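Local coordinates for protein DnaJ homolog subfamily C member 10 (PDB 3APQ) that reduces disulfide bonds in the endoplasmic reticulum, serving both the correct folding of proteins and the degradation of misfolded ones, at residues A[2-7]-A[52-57]; A[15-20]-A[92-97]; A[21-26]-A[46-51]; A[56-61]-A[103-108]. All coordinates share one frame; numbering follows the deposited sequence.

Contact 1: residues A[2-7]-A[52-57]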
# COMPACT_ATOMS: atom_id res chain seq x y z
N GLN A 2 9.08 8.65 -25.25
CA GLN A 2 8.84 7.82 -24.05
C GLN A 2 8.70 8.64 -22.76
O GLN A 2 9.35 9.65 -22.56
CB GLN A 2 9.97 6.76 -23.95
CG GLN A 2 9.77 5.69 -22.88
CD GLN A 2 8.63 4.75 -23.25
OE1 GLN A 2 8.86 3.58 -23.57
NE2 GLN A 2 7.40 5.28 -23.25
N ASN A 3 7.83 8.21 -21.85
CA ASN A 3 7.82 8.82 -20.53
C ASN A 3 7.47 7.72 -19.56
O ASN A 3 7.16 6.59 -19.98
CB ASN A 3 6.77 9.97 -20.47
CG ASN A 3 5.36 9.51 -20.82
OD1 ASN A 3 4.75 8.72 -20.10
ND2 ASN A 3 4.83 10.04 -21.92
N PHE A 4 7.52 8.01 -18.26
CA PHE A 4 7.34 6.94 -17.28
C PHE A 4 5.99 6.26 -17.35
O PHE A 4 5.87 5.07 -17.04
CB PHE A 4 7.60 7.44 -15.84
CG PHE A 4 9.04 7.76 -15.54
CD1 PHE A 4 10.08 7.21 -16.32
CD2 PHE A 4 9.35 8.57 -14.45
CE1 PHE A 4 11.40 7.50 -16.03
CE2 PHE A 4 10.66 8.85 -14.14
CZ PHE A 4 11.70 8.31 -14.95
N TYR A 5 4.97 7.06 -17.66
CA TYR A 5 3.60 6.57 -17.80
C TYR A 5 3.46 5.58 -18.95
O TYR A 5 2.99 4.47 -18.76
CB TYR A 5 2.69 7.79 -18.01
CG TYR A 5 2.63 8.65 -16.78
CD1 TYR A 5 2.01 8.18 -15.64
CD2 TYR A 5 3.20 9.91 -16.76
CE1 TYR A 5 1.95 8.97 -14.48
CE2 TYR A 5 3.17 10.72 -15.62
CZ TYR A 5 2.53 10.24 -14.49
OH TYR A 5 2.48 11.01 -13.37
N SER A 6 3.89 5.99 -20.15
CA SER A 6 3.78 5.11 -21.30
C SER A 6 4.70 3.89 -21.15
O SER A 6 4.35 2.80 -21.61
CB SER A 6 3.99 5.88 -22.60
OG SER A 6 5.29 6.42 -22.67
N LEU A 7 5.82 4.04 -20.43
CA LEU A 7 6.66 2.87 -20.16
C LEU A 7 5.89 1.81 -19.37
O LEU A 7 5.98 0.58 -19.63
CB LEU A 7 7.94 3.28 -19.44
CG LEU A 7 9.06 2.23 -19.38
CD1 LEU A 7 9.62 1.81 -20.77
CD2 LEU A 7 10.20 2.74 -18.44
N TYR A 52 8.80 3.15 -11.97
CA TYR A 52 7.96 2.83 -10.82
C TYR A 52 8.43 3.56 -9.56
O TYR A 52 7.61 4.10 -8.80
CB TYR A 52 7.81 1.30 -10.57
CG TYR A 52 7.08 1.06 -9.29
CD1 TYR A 52 5.72 1.41 -9.17
CD2 TYR A 52 7.75 0.53 -8.16
CE1 TYR A 52 5.02 1.26 -7.92
CE2 TYR A 52 7.07 0.35 -6.93
CZ TYR A 52 5.72 0.72 -6.83
OH TYR A 52 5.08 0.58 -5.62
N GLU A 53 9.73 3.59 -9.28
CA GLU A 53 10.15 4.23 -8.03
C GLU A 53 9.92 5.75 -8.00
O GLU A 53 9.79 6.37 -6.93
CB GLU A 53 11.59 3.86 -7.65
CG GLU A 53 11.72 2.33 -7.49
CD GLU A 53 12.84 1.88 -6.60
OE1 GLU A 53 13.95 2.47 -6.67
OE2 GLU A 53 12.59 0.92 -5.84
N VAL A 54 9.85 6.36 -9.17
CA VAL A 54 9.56 7.79 -9.18
C VAL A 54 8.02 8.00 -9.04
O VAL A 54 7.55 8.77 -8.19
CB VAL A 54 10.14 8.49 -10.42
CG1 VAL A 54 9.45 9.89 -10.62
CG2 VAL A 54 11.69 8.60 -10.27
N LEU A 55 7.26 7.25 -9.80
CA LEU A 55 5.81 7.46 -9.86
C LEU A 55 5.16 7.04 -8.54
O LEU A 55 4.17 7.62 -8.15
CB LEU A 55 5.20 6.72 -11.03
CG LEU A 55 5.59 7.17 -12.42
CD1 LEU A 55 4.78 6.31 -13.42
CD2 LEU A 55 5.32 8.68 -12.59
N LYS A 56 5.75 6.07 -7.84
CA LYS A 56 5.18 5.61 -6.57
C LYS A 56 5.22 6.64 -5.46
O LYS A 56 4.50 6.50 -4.50
CB LYS A 56 5.87 4.31 -6.04
CG LYS A 56 7.23 4.53 -5.39
CD LYS A 56 7.77 3.20 -4.82
CE LYS A 56 8.70 3.37 -3.63
NZ LYS A 56 8.13 3.93 -2.35
N ASP A 57 6.06 7.65 -5.57
CA ASP A 57 6.23 8.58 -4.47
C ASP A 57 5.55 9.89 -4.84
O ASP A 57 5.84 10.45 -5.91
CB ASP A 57 7.72 8.81 -4.28
CG ASP A 57 8.03 9.85 -3.22
OD1 ASP A 57 8.50 9.42 -2.17
OD2 ASP A 57 7.82 11.06 -3.42
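In the J domain, Phe-4 and Tyr-5 on the short first helix, 4-8, rest on Val-54 and Leu-55 in the last turns of the long helix 41-55. Leu-55 works as a two-pronged wedge. With its CG anti to the carbonyl carbon (chi1 -66°), the fork faces helix 4-8: CD1 lies 3.9 Å from Phe-4 CB, while CD2 comes to 3.7 Å from Tyr-5 CZ. That second methyl makes an off-centre CH-pi contact, Leu-55 CD2 lying 4.2 Å from the centroid of the Tyr-5 ring and 30° off the ring normal, displaced toward the phenol end. Phe-4 meets the neighbouring residue, crossing Val-54 at about a right angle and bringing CE2 to 3.8 Å from Val-54 CB. The same phenylalanine ring is stacked with that of Tyr-64, so helix 58-67 closes this small core too. The phenol of Tyr-5 ends in a polar network, its OH hydrogen-bonded to Asp-65 OD1 and to Arg-61 NE. A phenylalanine in place of Tyr-5 would probably still pack on Leu-55, but Asp-65 and Arg-61 would be left without the hydroxyl that joins them. Helix 4-8 starts with a capping box: Asn-3 OD1 accepts from Ser-6 N at 2.9 Å, and Asn-3 N donates to Ser-6 OG at 3.2 Å. No hydrogen bond spans the two segments. Cohesion across them is therefore apolar, resting on shape and burial, and the bonds that fix direction lie at its margin, on the tyrosine hydroxyl and the helix cap.

Contact 2: residues A[15-20]-A[92-97]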
# COMPACT_ATOMS: atom_id res chain seq x y z
N SER A 15 -3.99 6.22 -10.65
CA SER A 15 -3.78 6.20 -9.20
C SER A 15 -2.47 5.41 -8.87
O SER A 15 -1.95 4.69 -9.70
CB SER A 15 -4.93 5.46 -8.52
OG SER A 15 -5.02 4.11 -8.96
N SER A 16 -2.02 5.47 -7.60
CA SER A 16 -0.83 4.68 -7.16
C SER A 16 -1.15 3.21 -7.29
O SER A 16 -0.29 2.41 -7.70
CB SER A 16 -0.47 5.02 -5.71
OG SER A 16 -0.11 6.41 -5.65
N ARG A 17 -2.39 2.84 -6.95
CA ARG A 17 -2.80 1.44 -7.13
C ARG A 17 -2.66 1.01 -8.58
O ARG A 17 -2.11 -0.06 -8.84
CB ARG A 17 -4.23 1.18 -6.64
CG ARG A 17 -4.70 -0.28 -6.86
CD ARG A 17 -6.22 -0.41 -6.51
NE ARG A 17 -6.71 -1.65 -7.08
CZ ARG A 17 -7.11 -1.82 -8.35
NH1 ARG A 17 -7.17 -0.81 -9.22
NH2 ARG A 17 -7.47 -3.03 -8.73
N GLU A 18 -3.13 1.81 -9.53
CA GLU A 18 -3.05 1.40 -10.98
C GLU A 18 -1.63 1.23 -11.44
O GLU A 18 -1.26 0.26 -12.18
CB GLU A 18 -3.77 2.44 -11.88
CG GLU A 18 -5.26 2.25 -11.82
CD GLU A 18 -6.07 3.46 -12.34
OE1 GLU A 18 -5.73 4.63 -12.10
OE2 GLU A 18 -7.12 3.21 -12.97
N ILE A 19 -0.81 2.18 -11.02
CA ILE A 19 0.63 2.13 -11.28
C ILE A 19 1.28 0.85 -10.71
O ILE A 19 2.07 0.18 -11.42
CB ILE A 19 1.35 3.41 -10.80
CG1 ILE A 19 0.81 4.62 -11.60
CG2 ILE A 19 2.90 3.25 -10.83
CD1 ILE A 19 1.03 6.01 -10.92
N ARG A 20 0.97 0.47 -9.46
CA ARG A 20 1.51 -0.81 -8.95
C ARG A 20 1.09 -1.97 -9.77
O ARG A 20 1.90 -2.86 -10.02
CB ARG A 20 1.06 -1.10 -7.50
CG ARG A 20 1.70 -0.17 -6.48
CD ARG A 20 1.42 -0.64 -5.01
NE ARG A 20 -0.01 -0.50 -4.67
CZ ARG A 20 -0.55 0.60 -4.14
NH1 ARG A 20 0.20 1.71 -3.96
NH2 ARG A 20 -1.84 0.60 -3.80
N ILE A 92 -0.29 -5.70 -1.70
CA ILE A 92 -1.01 -6.81 -1.06
C ILE A 92 -2.51 -6.74 -1.22
O ILE A 92 -3.18 -7.77 -1.42
CB ILE A 92 -0.70 -6.79 0.55
CG1 ILE A 92 0.76 -7.20 0.75
CG2 ILE A 92 -1.51 -7.75 1.32
CD1 ILE A 92 1.20 -8.32 -0.26
N TYR A 93 -3.06 -5.56 -1.02
CA TYR A 93 -4.53 -5.46 -0.97
C TYR A 93 -5.13 -4.84 -2.19
O TYR A 93 -6.29 -4.48 -2.11
CB TYR A 93 -5.00 -4.69 0.29
CG TYR A 93 -4.66 -5.47 1.57
CD1 TYR A 93 -5.22 -6.74 1.83
CD2 TYR A 93 -3.74 -4.95 2.50
CE1 TYR A 93 -4.90 -7.45 3.01
CE2 TYR A 93 -3.39 -5.66 3.63
CZ TYR A 93 -3.99 -6.91 3.88
OH TYR A 93 -3.63 -7.57 5.01
N ASP A 94 -4.36 -4.73 -3.27
CA ASP A 94 -4.81 -4.06 -4.52
C ASP A 94 -5.96 -4.72 -5.24
O ASP A 94 -6.63 -4.07 -6.04
CB ASP A 94 -3.65 -3.88 -5.49
CG ASP A 94 -2.67 -2.78 -5.04
OD1 ASP A 94 -2.97 -2.07 -4.03
OD2 ASP A 94 -1.62 -2.64 -5.68
N ASP A 95 -6.16 -6.03 -5.01
CA ASP A 95 -7.29 -6.71 -5.61
C ASP A 95 -8.46 -6.92 -4.66
O ASP A 95 -9.33 -7.72 -4.99
CB ASP A 95 -6.88 -8.09 -6.16
CG ASP A 95 -5.83 -8.00 -7.22
OD1 ASP A 95 -5.90 -7.12 -8.11
OD2 ASP A 95 -4.92 -8.86 -7.22
N ASP A 96 -8.47 -6.24 -3.49
CA ASP A 96 -9.52 -6.32 -2.49
C ASP A 96 -10.20 -4.96 -2.45
O ASP A 96 -9.71 -4.04 -1.81
CB ASP A 96 -8.91 -6.69 -1.13
CG ASP A 96 -8.01 -7.89 -1.25
OD1 ASP A 96 -8.57 -8.93 -1.69
OD2 ASP A 96 -6.78 -7.79 -1.00
N PRO A 97 -11.34 -4.82 -3.16
CA PRO A 97 -11.92 -3.49 -3.28
C PRO A 97 -12.47 -2.98 -1.93
O PRO A 97 -12.63 -1.77 -1.76
CB PRO A 97 -13.06 -3.69 -4.32
CG PRO A 97 -13.35 -5.13 -4.33
CD PRO A 97 -11.98 -5.77 -4.07
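Asp-94 is gripped by Arg-17 and Arg-20 of the J-domain helix 16-30, which ties that helix to the type I beta turn 93-96, in the loop between helix 83-88 and strand 100-101, where Tyr-93 packs on helix 127-142 of the thioredoxin fold. The carboxylate of Asp-94 takes a side-on, two-nitrogen salt bridge from Arg-20: NE donates to Asp-94 OD2 at 2.9 Å, and NH2 of Arg-20 reaches Asp-94 OD1, likewise at 2.9 Å. The two planes are nearly coplanar, 29° apart, and OD2 uses its syn lone pair. The bend of the arginine chain at chi3 (-68°) turns the NE edge of the guanidinium toward the aspartate. Asp-94 OD2 also accepts from Gln-21 NE2, and Arg-20 NH1 bridges to Glu-103, so the pair sits within a larger charged cluster that is likely to favour an ionised aspartate. A methionine in place of Arg-20 would probably leave both Asp-94 and Glu-103 without their positive partner, the carboxylate buried and held chiefly by the glutamine. The extended chain of Arg-17 slides past Asp-94 in the opposite direction, with CG 3.7 Å from Asp-94 CG, and ends at the main chain rather than the carboxylate. Two conformers of Arg-17 were deposited, so its grip may be partial. In the one described, NE and NH2 of Arg-17 converge on a single carbonyl oxygen: NH2 lies 3.0 Å from Asp-94 O, and NE stands in the carbonyl plane on a lone pair, 2.6 Å from Asp-94 O, short for such a bond and so doubtful.

Contact 3: residues A[21-26]-A[46-51]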
# COMPACT_ATOMS: atom_id res chain seq x y z
N GLN A 21 -0.19 -2.02 -10.12
CA GLN A 21 -0.70 -3.15 -10.86
C GLN A 21 -0.01 -3.27 -12.24
O GLN A 21 0.33 -4.41 -12.68
CB GLN A 21 -2.21 -3.13 -10.91
CG GLN A 21 -2.75 -3.39 -9.42
CD GLN A 21 -2.06 -4.66 -8.79
OE1 GLN A 21 -2.21 -5.76 -9.34
NE2 GLN A 21 -1.25 -4.49 -7.69
N ALA A 22 0.26 -2.13 -12.87
CA ALA A 22 0.83 -2.21 -14.21
C ALA A 22 2.27 -2.68 -14.09
O ALA A 22 2.70 -3.51 -14.87
CB ALA A 22 0.77 -0.86 -14.92
N PHE A 23 2.99 -2.07 -13.16
CA PHE A 23 4.38 -2.47 -12.83
C PHE A 23 4.46 -3.95 -12.45
O PHE A 23 5.32 -4.68 -12.97
CB PHE A 23 4.96 -1.53 -11.73
CG PHE A 23 6.29 -1.96 -11.18
CD1 PHE A 23 7.44 -1.94 -11.96
CD2 PHE A 23 6.36 -2.45 -9.89
CE1 PHE A 23 8.68 -2.40 -11.43
CE2 PHE A 23 7.59 -2.89 -9.34
CZ PHE A 23 8.75 -2.87 -10.11
N LYS A 24 3.59 -4.42 -11.55
CA LYS A 24 3.60 -5.84 -11.18
C LYS A 24 3.46 -6.80 -12.35
O LYS A 24 4.18 -7.81 -12.45
CB LYS A 24 2.51 -6.13 -10.14
CG LYS A 24 2.55 -7.59 -9.65
CD LYS A 24 1.53 -7.78 -8.54
CE LYS A 24 0.24 -8.35 -8.99
NZ LYS A 24 -0.39 -9.08 -7.80
N LYS A 25 2.57 -6.50 -13.27
CA LYS A 25 2.35 -7.34 -14.42
C LYS A 25 3.66 -7.47 -15.28
O LYS A 25 4.00 -8.58 -15.79
CB LYS A 25 1.18 -6.73 -15.21
CG LYS A 25 0.90 -7.35 -16.58
CD LYS A 25 -0.11 -6.47 -17.33
CE LYS A 25 0.27 -6.28 -18.78
NZ LYS A 25 1.67 -5.73 -18.98
N LEU A 26 4.34 -6.35 -15.43
CA LEU A 26 5.59 -6.26 -16.15
C LEU A 26 6.62 -7.13 -15.41
O LEU A 26 7.30 -7.97 -16.00
CB LEU A 26 6.06 -4.77 -16.23
CG LEU A 26 5.51 -3.89 -17.36
CD1 LEU A 26 4.06 -4.07 -17.51
CD2 LEU A 26 5.81 -2.40 -17.26
N LEU A 46 15.52 -2.64 -15.07
CA LEU A 46 16.06 -1.46 -14.36
C LEU A 46 15.26 -0.20 -14.78
O LEU A 46 14.92 0.62 -13.93
CB LEU A 46 17.57 -1.29 -14.67
CG LEU A 46 18.58 -2.24 -14.00
CD1 LEU A 46 19.97 -1.69 -14.14
CD2 LEU A 46 18.28 -2.42 -12.55
N LYS A 47 14.98 -0.05 -16.08
CA LYS A 47 14.26 1.13 -16.58
C LYS A 47 12.83 1.17 -16.06
O LYS A 47 12.34 2.22 -15.71
CB LYS A 47 14.18 1.15 -18.10
CG LYS A 47 15.54 1.31 -18.83
CD LYS A 47 15.50 0.96 -20.36
CE LYS A 47 14.40 1.70 -21.18
NZ LYS A 47 13.02 1.02 -21.16
N ILE A 48 12.16 0.01 -16.06
CA ILE A 48 10.77 -0.07 -15.55
C ILE A 48 10.80 0.21 -14.05
O ILE A 48 9.95 0.93 -13.52
CB ILE A 48 10.13 -1.49 -15.82
CG1 ILE A 48 9.87 -1.79 -17.28
CG2 ILE A 48 8.83 -1.68 -15.04
CD1 ILE A 48 9.93 -0.59 -18.21
N ASN A 49 11.74 -0.42 -13.34
CA ASN A 49 11.85 -0.18 -11.88
C ASN A 49 12.10 1.30 -11.53
O ASN A 49 11.51 1.81 -10.59
CB ASN A 49 12.92 -1.06 -11.22
CG ASN A 49 12.74 -1.12 -9.70
OD1 ASN A 49 11.64 -1.42 -9.19
ND2 ASN A 49 13.78 -0.77 -8.97
N ARG A 50 12.95 1.98 -12.31
CA ARG A 50 13.29 3.38 -12.06
C ARG A 50 12.05 4.25 -12.24
O ARG A 50 11.78 5.15 -11.40
CB ARG A 50 14.42 3.80 -13.03
CG ARG A 50 14.80 5.21 -13.06
CD ARG A 50 16.03 5.31 -14.05
NE ARG A 50 16.50 6.68 -14.17
CZ ARG A 50 16.00 7.57 -15.00
NH1 ARG A 50 15.00 7.24 -15.80
NH2 ARG A 50 16.49 8.82 -15.02
N ALA A 51 11.30 3.97 -13.31
CA ALA A 51 9.96 4.59 -13.54
C ALA A 51 9.01 4.41 -12.35
O ALA A 51 8.47 5.38 -11.80
CB ALA A 51 9.32 4.04 -14.81
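The ring of Phe-23 is met at its edge by Ile-48, whose CG2 lies in the ring plane, 3.4 Å from Phe-23 CD1. This is the centre of the antiparallel helical hairpin of the J domain, where helix 16-30 runs beside helix 41-55; the loop between them carries the HPD motif with which J domains engage Hsp70. Tyr-52 is stacked with the Phe-23 ring, and Tyr-86 meets it roughly perpendicularly, making an aromatic cluster. At the far end of the ring the side-chain amide of Asn-49 crosses obliquely, its plane 35° from that of the ring and its OD1 3.4 Å from Phe-23 CZ. The amide nitrogen of Asn-49 is bonded elsewhere, to the carbonyl of Gly-77, which probably limits the turning of the amide. Phe-23 reaches across because its CG stands anti to the backbone N (chi1 171°), sending the ring off the helix flank into the gap between the helices. Their local axes approach to 10.7 Å and run 164° apart in direction, a distance that large side chains bridge. Ile-48 uses one methyl for two partners on helix 16-30. Besides meeting the phenylalanine ring edge, it touches Leu-26, which crosses Ile-48 at about a right angle and has two deposited conformers; in the one described, Leu-26 CD2 lies 3.8 Å from Ile-48 CG2.

Contact 4: residues A[56-61]-A[103-108]. Unlike the reference sequence in segment 56-61: Asp-59 (reference His).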
# COMPACT_ATOMS: atom_id res chain seq x y z
N LYS A 56 5.75 6.07 -7.84
CA LYS A 56 5.18 5.61 -6.57
C LYS A 56 5.22 6.64 -5.46
O LYS A 56 4.50 6.50 -4.50
CB LYS A 56 5.87 4.31 -6.04
CG LYS A 56 7.23 4.53 -5.39
CD LYS A 56 7.77 3.20 -4.82
CE LYS A 56 8.70 3.37 -3.63
NZ LYS A 56 8.13 3.93 -2.35
N ASP A 57 6.06 7.65 -5.57
CA ASP A 57 6.23 8.58 -4.47
C ASP A 57 5.55 9.89 -4.84
O ASP A 57 5.84 10.45 -5.91
CB ASP A 57 7.72 8.81 -4.28
CG ASP A 57 8.03 9.85 -3.22
OD1 ASP A 57 8.50 9.42 -2.17
OD2 ASP A 57 7.82 11.06 -3.42
N GLU A 58 4.67 10.40 -3.99
CA GLU A 58 3.92 11.61 -4.37
C GLU A 58 4.78 12.82 -4.73
O GLU A 58 4.52 13.48 -5.74
CB GLU A 58 2.87 12.04 -3.35
CG GLU A 58 2.36 13.49 -3.67
CD GLU A 58 1.28 13.98 -2.75
OE1 GLU A 58 1.59 14.25 -1.56
OE2 GLU A 58 0.12 14.11 -3.22
N ASP A 59 5.81 13.10 -3.91
CA ASP A 59 6.69 14.24 -4.18
C ASP A 59 7.45 14.09 -5.49
O ASP A 59 7.59 15.04 -6.27
CB ASP A 59 7.71 14.42 -3.04
CG ASP A 59 7.10 15.05 -1.83
OD1 ASP A 59 7.40 16.25 -1.59
OD2 ASP A 59 6.30 14.38 -1.13
N LEU A 60 8.00 12.89 -5.70
CA LEU A 60 8.82 12.61 -6.88
C LEU A 60 7.96 12.61 -8.15
O LEU A 60 8.39 13.10 -9.22
CB LEU A 60 9.54 11.27 -6.72
CG LEU A 60 10.47 11.00 -5.49
CD1 LEU A 60 11.21 9.67 -5.62
CD2 LEU A 60 11.44 12.16 -5.24
N ARG A 61 6.76 12.02 -8.06
CA ARG A 61 5.83 12.08 -9.20
C ARG A 61 5.44 13.53 -9.55
O ARG A 61 5.34 13.90 -10.72
CB ARG A 61 4.54 11.32 -8.87
CG ARG A 61 3.62 11.14 -10.08
CD ARG A 61 2.48 10.19 -9.71
NE ARG A 61 1.53 10.12 -10.84
CZ ARG A 61 0.34 9.54 -10.76
NH1 ARG A 61 -0.10 9.00 -9.61
NH2 ARG A 61 -0.45 9.54 -11.82
N GLU A 103 -1.82 6.00 1.26
CA GLU A 103 -0.53 6.68 1.37
C GLU A 103 -0.65 7.89 2.30
O GLU A 103 -1.73 8.21 2.70
CB GLU A 103 -0.03 7.04 -0.04
CG GLU A 103 0.49 5.73 -0.79
CD GLU A 103 -0.62 5.04 -1.66
OE1 GLU A 103 -1.50 5.78 -2.16
OE2 GLU A 103 -0.60 3.80 -1.91
N ARG A 104 0.45 8.59 2.61
CA ARG A 104 0.41 9.67 3.64
C ARG A 104 -0.74 10.71 3.47
O ARG A 104 -1.49 10.97 4.43
CB ARG A 104 1.76 10.37 3.74
CG ARG A 104 1.80 11.69 4.52
CD ARG A 104 1.64 11.52 6.06
NE ARG A 104 1.84 12.81 6.75
CZ ARG A 104 3.03 13.35 7.11
NH1 ARG A 104 4.17 12.70 6.87
NH2 ARG A 104 3.08 14.55 7.70
N ARG A 105 -0.91 11.29 2.27
CA ARG A 105 -1.94 12.37 2.12
C ARG A 105 -3.33 11.84 2.44
O ARG A 105 -4.12 12.44 3.19
CB ARG A 105 -1.90 12.91 0.69
CG ARG A 105 -2.85 14.06 0.41
CD ARG A 105 -2.46 14.77 -0.92
NE ARG A 105 -1.17 15.47 -0.76
CZ ARG A 105 -0.99 16.65 -0.14
NH1 ARG A 105 -2.02 17.32 0.40
NH2 ARG A 105 0.23 17.18 -0.05
N GLU A 106 -3.62 10.67 1.88
CA GLU A 106 -4.92 10.05 2.05
C GLU A 106 -5.10 9.55 3.48
O GLU A 106 -6.20 9.64 4.01
CB GLU A 106 -5.04 8.93 1.01
CG GLU A 106 -5.26 9.46 -0.40
CD GLU A 106 -4.00 10.00 -1.08
OE1 GLU A 106 -2.85 9.60 -0.70
OE2 GLU A 106 -4.19 10.87 -1.99
N PHE A 107 -4.03 9.07 4.12
CA PHE A 107 -4.12 8.66 5.52
C PHE A 107 -4.50 9.85 6.41
O PHE A 107 -5.42 9.77 7.20
CB PHE A 107 -2.82 8.06 6.05
CG PHE A 107 -2.92 7.66 7.51
CD1 PHE A 107 -3.33 6.39 7.85
CD2 PHE A 107 -2.65 8.58 8.52
CE1 PHE A 107 -3.48 6.05 9.22
CE2 PHE A 107 -2.78 8.25 9.85
CZ PHE A 107 -3.19 6.99 10.19
N ASP A 108 -3.77 10.97 6.28
CA ASP A 108 -4.08 12.17 7.04
C ASP A 108 -5.51 12.69 6.82
O ASP A 108 -6.18 13.11 7.77
CB ASP A 108 -3.05 13.29 6.77
CG ASP A 108 -1.64 12.96 7.33
OD1 ASP A 108 -1.44 12.07 8.20
OD2 ASP A 108 -0.71 13.66 6.90
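Glu-58 and Arg-105 face each other from the first turns of two helices, and both project through the same first torsion. Glu-58 holds CG anti to the backbone N (chi1 167°) and runs on extended, so its carboxylate reaches well out from helix 58-67. Arg-105 also leaves its helix with CG anti to the backbone N, but kinks at chi3 (-68°), which presents NE, rather than the two terminal nitrogens, to the glutamate. The two side chains cross at about a right angle, the carboxylate and guanidinium planes well tilted against each other. The single N-H of Arg-105 NE is shared unequally: it points to Glu-58 OE1 at 3.1 Å with a nearly straight 166° bond on the syn lone pair, while the bond from Arg-105 NE to Glu-58 OE2, also 3.1 Å, is bent and weak. One donor thus serves both oxygens of the salt bridge. Other bonds lie within each segment. Asp-57 is the N-cap of helix 58-67, its OD2 accepting from Leu-60 N at 2.9 Å. On helix 104-113, Arg-104 NE makes a salt bridge to Asp-108 OD2 at 2.7 Å, one turn further on. Little surface is buried between the segments and both partners are exposed, so solvent probably weakens the ion pair. The pattern is that of a polar interdomain bridge at the surface, joining helix 58-67 of the J domain to the first helix of the thioredoxin fold.

Overall arrangement
This chain is the J domain and first thioredoxin domain of a longer reductase. Contacts 1 and 3 lie in the core of the J domain and share helix 41-55: each is buried, mainly apolar and without a hydrogen bond between its segments. Contacts 2 and 4 join the J domain to the thioredoxin side through charge, contact 2 partly buried and many-bonded, contact 4 on the surface and slight. Helix 16-30 serves both kinds, its beginning facing the interdomain loop and its middle the hairpin. The salt bridge of Arg-20 to Glu-103 links contacts 2 and 4 into one polar seam, while Ile-19, packed against Tyr-52 and Leu-55, connects helix 16-30 with contact 1.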